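Local coordinates for protein epsin-1 (Saccharomyces cerevisiae, PDB 5LOZ) that binds phosphoinositide-rich membranes through its ENTH domain, recognises clathrin and ubiquitin, and is required for endocytosis and localization of actin, at residues I103-G106 with Q107-R110; R125-E128 with E129-N133. All coordinates share one frame; numbering follows the deposited sequence.

Contact 1 (I103-G106 with Q107-R110)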
loop_
_atom_site.group_PDB
_atom_site.type_symbol
_atom_site.label_atom_id
_atom_site.label_comp_id
_atom_site.label_asym_id
_atom_site.label_seq_id
_atom_site.Cartn_x
_atom_site.Cartn_y
_atom_site.Cartn_z
ATOM N N ILE A 103 -18.143 14.489 -5.681
ATOM C CA ILE A 103 -16.750 14.708 -5.296
ATOM C C ILE A 103 -15.799 13.783 -6.086
ATOM O O ILE A 103 -16.018 12.582 -6.187
ATOM C CB ILE A 103 -16.558 14.475 -3.784
ATOM C CG1 ILE A 103 -17.453 15.435 -2.945
ATOM C CG2 ILE A 103 -15.080 14.671 -3.374
ATOM C CD1 ILE A 103 -17.107 16.795 -3.044
ATOM N N ASP A 104 -14.724 14.332 -6.607
ATOM C CA ASP A 104 -13.665 13.545 -7.222
ATOM C C ASP A 104 -12.824 12.896 -6.110
ATOM O O ASP A 104 -11.905 13.499 -5.565
ATOM C CB ASP A 104 -12.784 14.402 -8.105
ATOM C CG ASP A 104 -11.659 13.604 -8.789
ATOM O OD1 ASP A 104 -11.504 12.408 -8.526
ATOM O OD2 ASP A 104 -10.926 14.177 -9.599
ATOM N N GLN A 105 -13.198 11.676 -5.760
ATOM C CA GLN A 105 -12.462 10.881 -4.805
ATOM C C GLN A 105 -11.316 10.167 -5.477
ATOM O O GLN A 105 -10.299 9.871 -4.849
ATOM C CB GLN A 105 -13.381 9.873 -4.118
ATOM C CG GLN A 105 -14.591 10.480 -3.410
ATOM C CD GLN A 105 -14.266 11.212 -2.138
ATOM O OE1 GLN A 105 -13.096 11.428 -1.793
ATOM N NE2 GLN A 105 -15.311 11.623 -1.414
ATOM N N GLY A 106 -11.478 9.854 -6.766
ATOM C CA GLY A 106 -10.431 9.177 -7.535
ATOM C C GLY A 106 -9.074 9.861 -7.564
ATOM O O GLY A 106 -8.039 9.215 -7.724
ATOM N N GLN A 107 -9.063 11.172 -7.398
ATOM C CA GLN A 107 -7.802 11.923 -7.333
ATOM C C GLN A 107 -6.902 11.488 -6.161
ATOM O O GLN A 107 -5.678 11.590 -6.250
ATOM C CB GLN A 107 -8.051 13.409 -7.259
ATOM C CG GLN A 107 -8.628 13.876 -5.957
ATOM C CD GLN A 107 -8.944 15.345 -5.965
ATOM O OE1 GLN A 107 -8.017 16.175 -5.984
ATOM N NE2 GLN A 107 -10.252 15.694 -5.929
ATOM N N ILE A 108 -7.528 10.986 -5.075
ATOM C CA ILE A 108 -6.824 10.477 -3.922
ATOM C C ILE A 108 -6.038 9.236 -4.349
ATOM O O ILE A 108 -4.857 9.130 -4.051
ATOM C CB ILE A 108 -7.802 10.186 -2.743
ATOM C CG1 ILE A 108 -8.445 11.496 -2.243
ATOM C CG2 ILE A 108 -7.078 9.476 -1.615
ATOM C CD1 ILE A 108 -9.661 11.350 -1.268
ATOM N N VAL A 109 -6.692 8.305 -5.033
ATOM C CA VAL A 109 -6.063 7.109 -5.610
ATOM C C VAL A 109 -4.951 7.464 -6.578
ATOM O O VAL A 109 -3.825 6.956 -6.430
ATOM C CB VAL A 109 -7.067 6.208 -6.316
ATOM C CG1 VAL A 109 -6.384 4.989 -6.977
ATOM C CG2 VAL A 109 -8.169 5.726 -5.338
ATOM N N ARG A 110 -5.249 8.382 -7.505
ATOM C CA ARG A 110 -4.296 8.803 -8.527
ATOM C C ARG A 110 -3.009 9.409 -7.920
ATOM O O ARG A 110 -1.877 9.065 -8.350
ATOM C CB ARG A 110 -4.935 9.826 -9.499
ATOM C CG ARG A 110 -6.052 9.248 -10.376
ATOM C CD ARG A 110 -6.336 10.127 -11.537
ATOM N NE ARG A 110 -6.848 11.453 -11.206
ATOM C CZ ARG A 110 -8.144 11.714 -10.949
ATOM N NH1 ARG A 110 -9.029 10.747 -10.973
ATOM N NH2 ARG A 110 -8.554 12.925 -10.657
HETATM O O HOH W 1 -11.926 10.736 -10.584
#
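D104 and R110 meet in a salt bridge, OD2 of D104 lying 2.9 Å from NH2 of R110. A single N-H carries the bridge: OD2 offers its syn lone pair and lies close to the guanidinium plane, although carboxylate and guanidinium are turned 39° against each other. The same carboxylate reaches the backbone, its OD1 accepting from Q107 N at 3.0 Å; that N-H arrives from above the carboxylate plane, 44° out of it, and the bond is bent. In return, Q107 NE2 donates to D104 O at 2.8 Å, in the carbonyl plane and on a lone pair. Q107 makes this turn back with its CG wedged between its own N and carbonyl carbon (chi1 71°).

The OD1 to Q107 N bond is a side-chain cap, D104 preceding the turn that leads into helix 106-121 of the ENTH domain's all-helical superhelix; the other two bonds brace it. Replacing D104 with alanine removes both carboxylate oxygens, which is likely to leave Q107 N without its capping acceptor and R110 NH2 without its charged mate.

A water further ties the pair, donating to D104 OD1 at 2.7 Å and accepting from R110 NH1, which also bonds to F95 O. One guanidinium face rests on Q107 CA, 3.5 Å above the plane. Backbone bonds set the turn itself: I108 N to Q105 O at 3.0 Å, and R110 N to G106 O at 2.9 Å. Farther out, NE2 of Q105 donates to the D99 carboxylate, while V109 packs on I60 and L64 of helix 57-73.

Contact 2 (R125-E128 with E129-N133); sequences RLNE and ERNMN
R125 O accepts from E129 N at 2.9 Å, the first of four successive i to i+4 bonds that identify this segment as regular alpha-helix, within helix 123-133 of the ENTH domain. The R125 guanidinium turns instead to a salt bridge with D122. L126 follows, its CD1 4.0 Å from R130 CG; the two side chains run alongside each other in the same direction, so leucine methyl meets arginine methylene. A bend about the CG-CD bond of R130 (chi3 59°) turns its guanidinium away to I71 O and G74 O and into a salt bridge with E76, joining this helix to the end of helix 57-73 and the start of helix 76-84. N127 lies across N131, their amide planes 74° apart and their ND2 atoms 3.6 Å from each other; no hydrogen bond links the two amides, whose OD1 atoms both accept from R137. E128 O takes M132 N at 2.9 Å, and M132 CE lies 3.6 Å from the same backbone O of E128. One turn on from R125, the E129 carboxylate has a salt bridge to R72, and N133 ND2 donates to E129 OE2 at 2.8 Å, approaching from 45° out of the carboxylate plane.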
loop_
_atom_site.group_PDB
_atom_site.type_symbol
_atom_site.label_atom_id
_atom_site.label_comp_id
_atom_site.label_asym_id
_atom_site.label_seq_id
_atom_site.Cartn_x
_atom_site.Cartn_y
_atom_site.Cartn_z
ATOM N N ARG A 125 16.379 8.580 -4.311
ATOM C CA ARG A 125 15.485 8.975 -3.234
ATOM C C ARG A 125 15.069 7.777 -2.367
ATOM O O ARG A 125 15.115 7.872 -1.130
ATOM C CB ARG A 125 14.259 9.681 -3.790
ATOM C CG ARG A 125 13.365 10.366 -2.743
ATOM C CD ARG A 125 12.479 11.432 -3.418
ATOM N NE ARG A 125 11.104 10.997 -3.638
ATOM C CZ ARG A 125 10.552 10.841 -4.839
ATOM N NH1 ARG A 125 11.232 11.082 -5.950
ATOM N NH2 ARG A 125 9.308 10.431 -4.937
ATOM N N LEU A 126 14.696 6.665 -2.987
ATOM C CA LEU A 126 14.193 5.516 -2.210
ATOM C C LEU A 126 15.337 4.928 -1.368
ATOM O O LEU A 126 15.104 4.471 -0.283
ATOM C CB LEU A 126 13.640 4.432 -3.103
ATOM C CG LEU A 126 12.957 3.237 -2.389
ATOM C CD1 LEU A 126 11.950 3.645 -1.343
ATOM C CD2 LEU A 126 12.299 2.308 -3.397
ATOM N N ASN A 127 16.541 4.898 -1.936
ATOM C CA ASN A 127 17.704 4.349 -1.253
ATOM C C ASN A 127 18.068 5.137 -0.047
ATOM O O ASN A 127 18.349 4.575 1.013
ATOM C CB ASN A 127 18.895 4.262 -2.193
ATOM C CG ASN A 127 20.121 3.739 -1.504
ATOM O OD1 ASN A 127 20.111 2.636 -0.995
ATOM N ND2 ASN A 127 21.164 4.539 -1.461
ATOM N N GLU A 128 18.032 6.467 -0.168
ATOM C CA GLU A 128 18.258 7.338 0.981
ATOM C C GLU A 128 17.125 7.303 2.035
ATOM O O GLU A 128 17.366 7.314 3.240
ATOM C CB GLU A 128 18.497 8.787 0.520
ATOM C CG GLU A 128 19.784 8.977 -0.134
ATOM C CD GLU A 128 19.815 10.215 -1.008
ATOM O OE1 GLU A 128 19.160 11.240 -0.641
ATOM O OE2 GLU A 128 20.484 10.148 -2.086
ATOM N N GLU A 129 15.888 7.261 1.594
ATOM C CA GLU A 129 14.817 7.070 2.547
ATOM C C GLU A 129 15.031 5.804 3.337
ATOM O O GLU A 129 14.902 5.797 4.581
ATOM C CB GLU A 129 13.467 7.012 1.820
ATOM C CG GLU A 129 12.292 6.873 2.689
ATOM C CD GLU A 129 11.782 8.159 3.313
ATOM O OE1 GLU A 129 12.283 9.254 3.000
ATOM O OE2 GLU A 129 10.852 8.060 4.126
ATOM N N ARG A 130 15.309 4.702 2.646
ATOM C CA ARG A 130 15.431 3.424 3.333
ATOM C C ARG A 130 16.669 3.367 4.258
ATOM O O ARG A 130 16.586 2.832 5.364
ATOM C CB ARG A 130 15.414 2.251 2.354
ATOM C CG ARG A 130 14.038 2.029 1.675
ATOM C CD ARG A 130 14.032 0.874 0.727
ATOM N NE ARG A 130 14.397 -0.372 1.385
ATOM C CZ ARG A 130 13.597 -1.064 2.176
ATOM N NH1 ARG A 130 12.360 -0.642 2.359
ATOM N NH2 ARG A 130 14.020 -2.176 2.772
ATOM N N ASN A 131 17.796 3.910 3.818
ATOM C CA ASN A 131 18.963 4.045 4.694
ATOM C C ASN A 131 18.645 4.831 5.959
ATOM O O ASN A 131 19.050 4.483 7.060
ATOM C CB ASN A 131 20.102 4.769 3.975
ATOM C CG ASN A 131 20.831 3.889 2.994
ATOM O OD1 ASN A 131 20.659 2.651 2.981
ATOM N ND2 ASN A 131 21.661 4.524 2.148
ATOM N N MET A 132 17.906 5.914 5.773
ATOM C CA MET A 132 17.489 6.735 6.842
ATOM C C MET A 132 16.544 6.024 7.786
ATOM O O MET A 132 16.715 6.137 9.024
ATOM C CB MET A 132 16.803 7.965 6.295
ATOM C CG MET A 132 16.284 8.891 7.361
ATOM S SD MET A 132 15.714 10.469 6.611
ATOM C CE MET A 132 16.501 10.346 5.057
ATOM N N ASN A 133 15.565 5.291 7.222
ATOM C CA ASN A 133 14.499 4.725 8.002
ATOM C C ASN A 133 14.844 3.393 8.619
ATOM O O ASN A 133 14.295 3.011 9.636
ATOM C CB ASN A 133 13.242 4.556 7.154
ATOM C CG ASN A 133 12.613 5.900 6.720
ATOM O OD1 ASN A 133 12.699 6.900 7.422
ATOM N ND2 ASN A 133 12.011 5.912 5.531
#

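Overall arrangement
Contact 1 comes first along the chain, where the loop after helix 86-91 enters helix 106-121; contact 2 opens only after that helix has ended, on helix 123-133. Their centres lie about 28 Å apart and their nearest atoms about 12 Å, so the two sites do not touch. The helices bearing them are consecutive, and L119 of helix 106-121 packs against R125 and L126. Contact 1 marks the start of one helix, and contact 2 belongs to the last helix of the chain. Both lie toward the periphery of the alpha-alpha superhelix, their centres about 16 and 17 Å from that of the chain. Both are tied to helix 57-73, contact 1 through V109, contact 2 through E129 and R130 at its C-terminal end, making it their common neighbour.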